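Long-range contacts in DNA polymerase III beta subunit (Streptococcus pyogenes, PDB 2AVT), which probably acts as the ring-shaped sliding clamp that encircles DNA and tethers the replicative polymerase to its template: residues T268-R272 and L338-S343; D324-S328 and F350-V354. All coordinates share one frame; numbering follows the deposited sequence.

Contact 1. Residues T268-R272 and L338-S343; sequences TQSLR and LKAIKS
T268, the first residue of helix 268-282, reaches with both branches of its side chain into the turn around I341. Its hydroxyl donates to the backbone carbonyl of S343, OG1 to O 2.8 Å. The C=O...donor angle is 146°, with the donor tilted 32° from the carbonyl plane; E344 O is a second, weak partner. With chi1 at -59°, OG1 lies beside the backbone N while the methyl CG2 stands opposite that N and drops into the bend of the turn. There CG2 meets two carbonyl oxygens, L338 O at 3.6 Å and I341 O at 3.7 Å, and the I341 methyl CG2 comes alongside T268 OG1 at 3.9 Å. The S343 side chain is held as well: OG bonds to T345 O and G362 N.

One turn further along helix 268-282, L271 and R272 receive a methyl of L338. Its CD1 lies 3.6 Å from R272 CA and 3.7 Å from L271 CG, and the two leucine side chains cross at about a right angle. R272 lays the aliphatic part of its chain over the backbone at K339, CD 4.1 Å from K339 N, then bends at chi3 to carry its guanidinium to E276, with which NH1 forms a salt bridge. Beneath, T268, L338 and I341 all rest on V346 of strand 345-350. This is the paired-helix packing of a DNA-clamp domain, two helices lying together on a beta sheet; in sliding clamps such helices line the central channel.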
loop_
_atom_site.group_PDB
_atom_site.type_symbol
_atom_site.label_atom_id
_atom_site.label_comp_id
_atom_site.label_asym_id
_atom_site.label_seq_id
_atom_site.Cartn_x
_atom_site.Cartn_y
_atom_site.Cartn_z
ATOM N N THR A 268 22.115 18.542 -3.274
ATOM C CA THR A 268 21.469 17.347 -3.808
ATOM C C THR A 268 19.941 17.324 -3.697
ATOM O O THR A 268 19.243 17.107 -4.693
ATOM C CB THR A 268 22.029 16.084 -3.133
ATOM O OG1 THR A 268 23.441 16.020 -3.353
ATOM C CG2 THR A 268 21.381 14.838 -3.706
ATOM N N GLN A 269 19.430 17.566 -2.493
ATOM C CA GLN A 269 17.994 17.537 -2.240
ATOM C C GLN A 269 17.162 18.628 -2.915
ATOM O O GLN A 269 16.123 18.333 -3.504
ATOM C CB GLN A 269 17.729 17.568 -0.735
ATOM C CG GLN A 269 16.265 17.342 -0.365
ATOM C CD GLN A 269 16.034 17.287 1.134
ATOM O OE1 GLN A 269 16.116 18.301 1.829
ATOM N NE2 GLN A 269 15.750 16.093 1.642
ATOM N N SER A 270 17.603 19.880 -2.828
ATOM C CA SER A 270 16.852 20.974 -3.436
ATOM C C SER A 270 16.741 20.802 -4.946
ATOM O O SER A 270 15.710 21.126 -5.534
ATOM C CB SER A 270 17.495 22.330 -3.108
ATOM O OG SER A 270 18.732 22.502 -3.773
ATOM N N LEU A 271 17.795 20.288 -5.572
ATOM C CA LEU A 271 17.779 20.076 -7.018
ATOM C C LEU A 271 16.811 18.954 -7.384
ATOM O O LEU A 271 16.148 18.997 -8.431
ATOM C CB LEU A 271 19.178 19.727 -7.532
ATOM C CG LEU A 271 19.233 19.489 -9.046
ATOM C CD1 LEU A 271 18.672 20.714 -9.766
ATOM C CD2 LEU A 271 20.667 19.214 -9.491
ATOM N N ARG A 272 16.737 17.944 -6.522
ATOM C CA ARG A 272 15.837 16.821 -6.755
ATOM C C ARG A 272 14.401 17.324 -6.683
ATOM O O ARG A 272 13.575 16.973 -7.524
ATOM C CB ARG A 272 16.066 15.719 -5.713
ATOM C CG ARG A 272 15.192 14.474 -5.912
ATOM C CD ARG A 272 15.683 13.294 -5.075
ATOM N NE ARG A 272 15.700 13.596 -3.645
ATOM C CZ ARG A 272 14.611 13.776 -2.905
ATOM N NH1 ARG A 272 13.404 13.681 -3.452
ATOM N NH2 ARG A 272 14.729 14.054 -1.612
ATOM N N LEU A 338 19.879 11.641 -8.575
ATOM C CA LEU A 338 20.005 12.410 -7.345
ATOM C C LEU A 338 19.569 11.590 -6.126
ATOM O O LEU A 338 20.129 11.724 -5.037
ATOM C CB LEU A 338 19.183 13.698 -7.455
ATOM C CG LEU A 338 19.649 14.632 -8.589
ATOM C CD1 LEU A 338 18.680 15.795 -8.767
ATOM C CD2 LEU A 338 21.054 15.146 -8.271
ATOM N N LYS A 339 18.578 10.727 -6.313
ATOM C CA LYS A 339 18.097 9.906 -5.215
ATOM C C LYS A 339 19.223 8.978 -4.771
ATOM O O LYS A 339 19.348 8.658 -3.588
ATOM C CB LYS A 339 16.871 9.096 -5.662
ATOM C CG LYS A 339 16.172 8.347 -4.537
ATOM C CD LYS A 339 14.832 7.776 -4.993
ATOM C CE LYS A 339 14.119 7.056 -3.856
ATOM N NZ LYS A 339 12.759 6.581 -4.260
ATOM N N ALA A 340 20.057 8.569 -5.725
ATOM C CA ALA A 340 21.181 7.676 -5.445
ATOM C C ALA A 340 22.396 8.351 -4.791
ATOM O O ALA A 340 23.345 7.674 -4.405
ATOM C CB ALA A 340 21.613 6.990 -6.720
ATOM N N ILE A 341 22.372 9.672 -4.665
ATOM C CA ILE A 341 23.489 10.397 -4.060
ATOM C C ILE A 341 23.203 10.732 -2.601
ATOM O O ILE A 341 22.295 11.497 -2.302
ATOM C CB ILE A 341 23.782 11.698 -4.841
ATOM C CG1 ILE A 341 24.236 11.356 -6.264
ATOM C CG2 ILE A 341 24.863 12.501 -4.142
ATOM C CD1 ILE A 341 24.332 12.575 -7.189
ATOM N N LYS A 342 23.979 10.151 -1.693
ATOM C CA LYS A 342 23.783 10.391 -0.268
ATOM C C LYS A 342 24.384 11.703 0.218
ATOM O O LYS A 342 23.940 12.248 1.230
ATOM C CB LYS A 342 24.380 9.249 0.561
ATOM C CG LYS A 342 23.734 7.889 0.369
ATOM C CD LYS A 342 24.451 6.850 1.231
ATOM C CE LYS A 342 23.894 5.443 1.052
ATOM N NZ LYS A 342 24.682 4.455 1.854
ATOM N N SER A 343 25.386 12.209 -0.493
ATOM C CA SER A 343 26.046 13.451 -0.089
ATOM C C SER A 343 25.161 14.689 -0.186
ATOM O O SER A 343 24.274 14.777 -1.039
ATOM C CB SER A 343 27.310 13.679 -0.915
ATOM O OG SER A 343 26.990 13.894 -2.274
#

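Contact 2. Residues D324-S328 and F350-V354; sequences DLTIS and FLSPV
A water molecule bridges P353 and S328: it donates to P353 O at 2.6 Å and accepts from S328 N at 3.1 Å, so loop and strand are joined by a polar link through solvent. That same carbonyl oxygen also lies against I327, whose CG1 approaches P353 O to 3.6 Å.

The rest of the contact is apolar, and L325 divides it between its two methyls. With chi1 at -180° its CG points away from the backbone N, and the isopropyl fork faces the loop. CD1 presses on the proline ring, 3.5 Å from P353 CG, tighter than an ordinary carbon contact, while CD2 settles against the stem of the phenylalanine, 3.5 Å from F350 CB. Two residues along, the I327 methyl CG2 approaches the F350 ring obliquely, at 3.8 Å from CE2. The proline ring also reaches across to the strand backbone, P353 CB lying 3.7 Å from T326 O. Within the loop, S352 OG accepts from V354 N in an ST turn that shapes the chain around P353.

Strand 325-329, outermost within this chain of the four strands counted in its sheet, pairs with strand 290-295 through L325 and I327, and S328 is hydrogen-bonded to V375 through the backbone. F350, in strand 345-350 of the nine-stranded sheet, is hydrogen-bonded to E261 and T262, meets F357 ring to ring and touches I294 of strand 290-295; the loop after it packs on strand 325-329.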
loop_
_atom_site.group_PDB
_atom_site.type_symbol
_atom_site.label_atom_id
_atom_site.label_comp_id
_atom_site.label_asym_id
_atom_site.label_seq_id
_atom_site.Cartn_x
_atom_site.Cartn_y
_atom_site.Cartn_z
ATOM N N ASP A 324 28.687 29.205 -20.428
ATOM C CA ASP A 324 27.238 29.153 -20.337
ATOM C C ASP A 324 26.767 27.960 -21.159
ATOM O O ASP A 324 27.478 27.492 -22.050
ATOM C CB ASP A 324 26.637 30.443 -20.894
ATOM C CG ASP A 324 26.952 31.649 -20.033
ATOM O OD1 ASP A 324 28.049 31.680 -19.435
ATOM O OD2 ASP A 324 26.111 32.570 -19.958
ATOM N N LEU A 325 25.568 27.469 -20.861
ATOM C CA LEU A 325 25.036 26.320 -21.580
ATOM C C LEU A 325 23.544 26.122 -21.354
ATOM O O LEU A 325 23.007 26.443 -20.294
ATOM C CB LEU A 325 25.780 25.047 -21.160
ATOM C CG LEU A 325 25.343 23.745 -21.835
ATOM C CD1 LEU A 325 25.677 23.802 -23.316
ATOM C CD2 LEU A 325 26.040 22.565 -21.186
ATOM N N THR A 326 22.881 25.593 -22.373
ATOM C CA THR A 326 21.461 25.301 -22.311
ATOM C C THR A 326 21.370 23.841 -22.699
ATOM O O THR A 326 21.832 23.462 -23.773
ATOM C CB THR A 326 20.660 26.126 -23.324
ATOM O OG1 THR A 326 20.738 27.515 -22.984
ATOM C CG2 THR A 326 19.198 25.678 -23.333
ATOM N N ILE A 327 20.806 23.012 -21.829
ATOM C CA ILE A 327 20.694 21.597 -22.150
ATOM C C ILE A 327 19.325 21.022 -21.768
ATOM O O ILE A 327 18.695 21.457 -20.802
ATOM C CB ILE A 327 21.851 20.788 -21.488
ATOM C CG1 ILE A 327 21.862 19.355 -22.024
ATOM C CG2 ILE A 327 21.712 20.810 -19.983
ATOM C CD1 ILE A 327 23.130 18.584 -21.704
ATOM N N SER A 328 18.864 20.060 -22.560
ATOM C CA SER A 328 17.567 19.428 -22.340
ATOM C C SER A 328 17.727 17.930 -22.131
ATOM O O SER A 328 18.443 17.263 -22.874
ATOM C CB SER A 328 16.648 19.678 -23.542
ATOM O OG SER A 328 16.274 21.041 -23.626
ATOM N N PHE A 350 29.192 19.251 -17.500
ATOM C CA PHE A 350 28.597 19.255 -18.838
ATOM C C PHE A 350 29.602 19.539 -19.952
ATOM O O PHE A 350 30.591 20.248 -19.756
ATOM C CB PHE A 350 27.517 20.336 -18.979
ATOM C CG PHE A 350 26.432 20.292 -17.941
ATOM C CD1 PHE A 350 26.590 20.932 -16.720
ATOM C CD2 PHE A 350 25.215 19.683 -18.223
ATOM C CE1 PHE A 350 25.552 20.972 -15.802
ATOM C CE2 PHE A 350 24.176 19.721 -17.309
ATOM C CZ PHE A 350 24.345 20.368 -16.098
ATOM N N LEU A 351 29.317 18.987 -21.127
ATOM C CA LEU A 351 30.114 19.227 -22.319
ATOM C C LEU A 351 29.208 20.061 -23.221
ATOM O O LEU A 351 28.915 21.218 -22.905
ATOM C CB LEU A 351 30.490 17.923 -23.024
ATOM C CG LEU A 351 31.819 17.318 -22.568
ATOM C CD1 LEU A 351 32.206 16.157 -23.474
ATOM C CD2 LEU A 351 32.893 18.397 -22.616
ATOM N N SER A 352 28.745 19.472 -24.322
ATOM C CA SER A 352 27.869 20.178 -25.261
ATOM C C SER A 352 26.404 19.815 -25.028
ATOM O O SER A 352 26.092 18.845 -24.336
ATOM C CB SER A 352 28.241 19.829 -26.706
ATOM O OG SER A 352 27.559 18.662 -27.142
ATOM N N PRO A 353 25.481 20.593 -25.614
ATOM C CA PRO A 353 24.046 20.340 -25.462
ATOM C C PRO A 353 23.641 18.919 -25.849
ATOM O O PRO A 353 22.641 18.405 -25.358
ATOM C CB PRO A 353 23.416 21.386 -26.380
ATOM C CG PRO A 353 24.380 22.530 -26.283
ATOM C CD PRO A 353 25.717 21.828 -26.381
ATOM N N VAL A 354 24.421 18.286 -26.720
ATOM C CA VAL A 354 24.115 16.934 -27.172
ATOM C C VAL A 354 25.069 15.866 -26.625
ATOM O O VAL A 354 25.127 14.749 -27.138
ATOM C CB VAL A 354 24.109 16.867 -28.723
ATOM C CG1 VAL A 354 23.660 15.494 -29.191
ATOM C CG2 VAL A 354 23.183 17.931 -29.284
HETATM O O HOH W 1 20.189 19.283 -25.270
#

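Overall arrangement
Both contacts lie in the C-terminal clamp domain, their centres 21 Å apart and their nearest atoms about 8 Å apart. Their segments alternate along the chain: strand 325-329 of contact 2 leads into helix 331-339, which supplies L338 and K339 to contact 1, and strand 345-350 then runs on to the loop of contact 2. Contact 1 is the more buried: leucine packing joins the two helices, and a direct side-chain hydrogen bond ties the first helix to the loop after the second. Contact 2 is only partly buried and farther from the centre of the chain; it joins strand 325-329 to a loop, with tight apolar contacts and a water for its polar link.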